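Local coordinates for aspartate--tRNA(Asp/Asn) ligase (Sulfolobus tokodaii, PDB 1WYD), which charges both tRNA(Asp) and tRNA(Asn) with L-aspartate, activating the amino acid with ATP as a homodimeric class II aminoacyl-tRNA synthetase, at the interface of chains A and B. Sequence-based numbering; all coordinates share one arbitrary frame. Chains: chain A/B, hypothetical aspartyl-tRNA synthetase.

Contact 1: the interface of chains A and B. Residues chain A 160-161, 177, 184; chain B 173, 184, 209, 222.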
loop_
_atom_site.group_PDB
_atom_site.type_symbol
_atom_site.label_atom_id
_atom_site.label_comp_id
_atom_site.label_asym_id
_atom_site.label_seq_id
_atom_site.Cartn_x
_atom_site.Cartn_y
_atom_site.Cartn_z
ATOM N N LYS A 160 -3.548 -9.871 -7.402
ATOM C CA LYS A 160 -3.271 -9.096 -8.585
ATOM C C LYS A 160 -3.317 -9.929 -9.872
ATOM O O LYS A 160 -3.665 -9.401 -10.919
ATOM C CB LYS A 160 -1.912 -8.431 -8.441
ATOM C CG LYS A 160 -1.829 -7.439 -7.272
ATOM C CD LYS A 160 -3.124 -6.565 -7.196
ATOM C CE LYS A 160 -3.293 -5.960 -5.796
ATOM N NZ LYS A 160 -4.688 -5.569 -5.485
ATOM N N ILE A 161 -2.916 -11.204 -9.790
ATOM C CA ILE A 161 -3.048 -12.159 -10.894
ATOM C C ILE A 161 -4.361 -12.911 -10.713
ATOM O O ILE A 161 -4.602 -13.480 -9.639
ATOM C CB ILE A 161 -1.844 -13.204 -10.938
ATOM C CG1 ILE A 161 -0.476 -12.529 -11.135
ATOM C CG2 ILE A 161 -2.112 -14.304 -12.019
ATOM C CD1 ILE A 161 0.771 -13.449 -10.702
ATOM N N TYR A 177 1.490 -17.824 -16.313
ATOM C CA TYR A 177 1.391 -18.177 -14.941
ATOM C C TYR A 177 1.336 -19.697 -14.861
ATOM O O TYR A 177 0.260 -20.279 -14.963
ATOM C CB TYR A 177 0.109 -17.511 -14.353
ATOM C CG TYR A 177 -0.029 -17.731 -12.847
ATOM C CD1 TYR A 177 0.733 -16.982 -11.937
ATOM C CD2 TYR A 177 -0.911 -18.690 -12.344
ATOM C CE1 TYR A 177 0.622 -17.187 -10.510
ATOM C CE2 TYR A 177 -1.014 -18.922 -10.971
ATOM C CZ TYR A 177 -0.238 -18.166 -10.061
ATOM O OH TYR A 177 -0.363 -18.407 -8.717
ATOM N N LEU A 184 -3.457 -9.690 -15.281
ATOM C CA LEU A 184 -3.363 -8.628 -14.286
ATOM C C LEU A 184 -4.742 -8.006 -14.044
ATOM O O LEU A 184 -5.476 -7.669 -15.023
ATOM C CB LEU A 184 -2.342 -7.565 -14.716
ATOM C CG LEU A 184 -0.862 -7.996 -14.594
ATOM C CD1 LEU A 184 0.040 -6.921 -15.023
ATOM C CD2 LEU A 184 -0.536 -8.398 -13.187
ATOM N N PHE B 173 7.521 -13.766 -13.748
ATOM C CA PHE B 173 6.382 -14.019 -14.606
ATOM C C PHE B 173 6.422 -13.162 -15.856
ATOM O O PHE B 173 6.564 -11.947 -15.782
ATOM C CB PHE B 173 5.082 -13.815 -13.843
ATOM C CG PHE B 173 4.839 -14.849 -12.789
ATOM C CD1 PHE B 173 4.782 -14.498 -11.460
ATOM C CD2 PHE B 173 4.686 -16.180 -13.130
ATOM C CE1 PHE B 173 4.559 -15.441 -10.507
ATOM C CE2 PHE B 173 4.467 -17.129 -12.159
ATOM C CZ PHE B 173 4.380 -16.751 -10.854
ATOM N N LEU B 184 6.856 -9.282 -14.212
ATOM C CA LEU B 184 6.398 -8.838 -12.949
ATOM C C LEU B 184 7.626 -8.716 -11.983
ATOM O O LEU B 184 8.419 -9.677 -11.776
ATOM C CB LEU B 184 5.364 -9.850 -12.414
ATOM C CG LEU B 184 3.900 -9.736 -12.796
ATOM C CD1 LEU B 184 3.004 -10.551 -11.859
ATOM C CD2 LEU B 184 3.433 -8.295 -12.803
ATOM N N TRP B 209 6.299 -10.554 -6.973
ATOM C CA TRP B 209 6.014 -11.887 -7.514
ATOM C C TRP B 209 7.242 -12.689 -7.884
ATOM O O TRP B 209 8.235 -12.160 -8.371
ATOM C CB TRP B 209 5.123 -11.758 -8.730
ATOM C CG TRP B 209 3.797 -11.058 -8.536
ATOM C CD1 TRP B 209 2.601 -11.642 -8.229
ATOM C CD2 TRP B 209 3.516 -9.696 -8.784
ATOM N NE1 TRP B 209 1.585 -10.712 -8.252
ATOM C CE2 TRP B 209 2.132 -9.499 -8.582
ATOM C CE3 TRP B 209 4.298 -8.595 -9.153
ATOM C CZ2 TRP B 209 1.518 -8.244 -8.704
ATOM C CZ3 TRP B 209 3.681 -7.350 -9.297
ATOM C CH2 TRP B 209 2.302 -7.188 -9.089
ATOM N N GLU B 222 2.656 -14.866 -5.459
ATOM C CA GLU B 222 2.350 -13.471 -5.138
ATOM C C GLU B 222 2.469 -13.163 -3.620
ATOM O O GLU B 222 1.994 -13.911 -2.783
ATOM C CB GLU B 222 0.946 -13.153 -5.561
ATOM C CG GLU B 222 0.651 -11.659 -5.593
ATOM C CD GLU B 222 -0.756 -11.434 -6.089
ATOM O OE1 GLU B 222 -0.977 -11.540 -7.327
ATOM O OE2 GLU B 222 -1.633 -11.230 -5.223
#

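Contact 2: the interface of chains A and B. Residues chain A 1-2; chain B 232-234, 237.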
loop_
_atom_site.group_PDB
_atom_site.type_symbol
_atom_site.label_atom_id
_atom_site.label_comp_id
_atom_site.label_asym_id
_atom_site.label_seq_id
_atom_site.Cartn_x
_atom_site.Cartn_y
_atom_site.Cartn_z
ATOM N N MET A 1 26.916 9.564 12.139
ATOM C CA MET A 1 26.823 9.094 10.721
ATOM C C MET A 1 27.431 10.120 9.730
ATOM O O MET A 1 28.577 10.570 9.928
ATOM C CB MET A 1 25.371 8.698 10.374
ATOM C CG MET A 1 24.852 7.412 11.076
ATOM S SD MET A 1 26.044 5.972 11.228
ATOM C CE MET A 1 26.609 5.625 9.406
ATOM N N TYR A 2 26.688 10.479 8.683
ATOM C CA TYR A 2 27.187 11.415 7.669
ATOM C C TYR A 2 26.888 12.881 7.987
ATOM O O TYR A 2 27.582 13.780 7.539
ATOM C CB TYR A 2 26.659 11.039 6.274
ATOM C CG TYR A 2 27.295 9.787 5.735
ATOM C CD1 TYR A 2 28.540 9.837 5.131
ATOM C CD2 TYR A 2 26.668 8.551 5.861
ATOM C CE1 TYR A 2 29.145 8.710 4.652
ATOM C CE2 TYR A 2 27.257 7.405 5.368
ATOM C CZ TYR A 2 28.506 7.489 4.766
ATOM O OH TYR A 2 29.142 6.368 4.272
ATOM N N PHE B 232 22.257 7.877 3.333
ATOM C CA PHE B 232 23.235 8.206 4.390
ATOM C C PHE B 232 23.054 7.308 5.589
ATOM O O PHE B 232 22.915 7.760 6.717
ATOM C CB PHE B 232 23.211 9.703 4.771
ATOM C CG PHE B 232 23.365 10.614 3.584
ATOM C CD1 PHE B 232 22.254 11.235 3.019
ATOM C CD2 PHE B 232 24.606 10.805 3.000
ATOM C CE1 PHE B 232 22.394 12.063 1.894
ATOM C CE2 PHE B 232 24.751 11.632 1.882
ATOM C CZ PHE B 232 23.647 12.266 1.326
ATOM N N ALA B 233 23.075 6.014 5.319
ATOM C CA ALA B 233 22.782 5.017 6.308
ATOM C C ALA B 233 23.476 3.808 5.770
ATOM O O ALA B 233 23.549 3.642 4.527
ATOM C CB ALA B 233 21.279 4.776 6.382
ATOM N N ASP B 234 24.004 2.972 6.671
ATOM C CA ASP B 234 24.474 1.652 6.282
ATOM C C ASP B 234 23.607 0.630 6.953
ATOM O O ASP B 234 22.583 0.998 7.538
ATOM C CB ASP B 234 25.933 1.435 6.624
ATOM C CG ASP B 234 26.212 1.451 8.141
ATOM O OD1 ASP B 234 25.279 1.315 8.968
ATOM O OD2 ASP B 234 27.378 1.603 8.573
ATOM N N ASP B 237 22.557 0.992 10.641
ATOM C CA ASP B 237 21.510 2.009 10.850
ATOM C C ASP B 237 20.089 1.500 10.627
ATOM O O ASP B 237 19.180 1.777 11.426
ATOM C CB ASP B 237 21.720 3.210 9.939
ATOM C CG ASP B 237 22.953 3.980 10.278
ATOM O OD1 ASP B 237 23.735 4.278 9.336
ATOM O OD2 ASP B 237 23.220 4.317 11.465
#

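Contact 1: the interface of chains A and B
B:Glu222 reaches across the dimer interface to the main chain of A:Lys160 and A:Ile161, a worked example of one carboxylate oxygen serving several donors. Its OE1 accepts from the amide N of A:Lys160 at 3.1 Å, met on the syn side and 26° out of the carboxylate plane. B:Glu222 OE1 offers its syn lone pair to the amide N of A:Ile161, 3.2 Å away. OE2 adds a weak bond to A:Lys160 N. A side chain thus reads the backbone where the loop of chain A passes into strand 161-162.

Apolar packing flanks this grip. The CB of A:Lys160 meets the edge of the B:Trp209 indole, in its plane, 3.4 Å from CZ2, the two side chains crossing at about a right angle. A:Ile161 slides past the same indole in the opposite direction, and its CD1 lies 3.6 Å from B:Trp209 CD1 while also touching the CD1 methyl of B:Leu184. A:Leu184 CD2 and B:Leu184 CD2 meet at 4.0 Å. Farther along, A:Tyr177 sets the CD1 side of its ring 3.7 Å from B:Phe173 CE2, over one face of the phenylalanine near the rim; the CG2 branch of A:Ile161 lies over a face of the tyrosine.

Behind the first shell, with CG anti to the backbone N (chi1 -166°) and the chain extended beyond it, the B:Glu222 carboxylate reaches chain A. B:Trp209 directly precedes the Arg-Ala-Glu of class II motif 2, so the contact braces strands beside the active site and probably couples dimerisation to it. B:Trp209 is likely to steady the carboxylate: its indole NE1 donates to B:Glu222 OE1 at 2.8 Å, on the anti side, with the oxygen nearly in the ring plane.

Contact 2: the interface of chains A and B
A:Met1 and A:Tyr2, the N-terminal end of chain A, lie against the turn of chain B that leads from B:Phe232 into helix 235-256, where the backbone of B:Phe232 takes the left-handed helical conformation. The contact shows how a flexible thioether can come up against the oxygens of a carboxylate already held by its own chain.

A:Met1 and B:Asp237 approach from opposite directions. The sulfur, A:Met1 SD, faces the carboxylate head-on, in front of both oxygens, 3.3 Å from B:Asp237 OD2 and 3.4 Å from OD1, while CG of the methionine also packs near OD2. The terminal methyl, CE, bends toward OD1. Turns of -40° at chi2 and -56° at chi3 fold the methionine so that its sulfur and methyl both face the acid. B:Asp234 lies beyond, its OD2 4.2 Å from A:Met1 CE.

A:Tyr2 brings a different surface. Its ring lies beside the backbone of B:Phe232, with CD2 3.8 Å from the CA, and its CB packs 3.9 Å from CD2 of the phenylalanine ring. The two side chains cross at about a right angle.

Reciprocal bonds within chain B hold the acidic surface in place. B:Asp234 N donates to B:Asp237 OD1 at 3.0 Å, on the anti side, and B:Asp237 N returns a bond to B:Asp234 OD1 at 3.2 Å, nearly along its C-O axis. This is the pattern of a helix N-terminal capping box. An alanine in place of B:Asp237 would remove the carboxylate, and so would probably leave B:Asp234 N without this acceptor and A:Met1 with less to pack against. The site lets a capped helix start in one subunit receive the N-terminus of the other, and probably adds a point of attachment to the homodimer.

Contact 1 and contact 2 are about 35 Å apart, measured between the centres of their C-alpha atoms, and share no residue. They are nevertheless connected through chain B: strand 222-231 starts at the acid used in contact 1 and ends just before the turn used in contact 2. One strand therefore joins a hydrogen-bonded patch to one built from packing against a helix start. Because the dimer is two-fold symmetric, each contact recurs with the chains exchanged. The pairing thus ties the subunits together at well-separated places, which is likely to limit their rocking against each other.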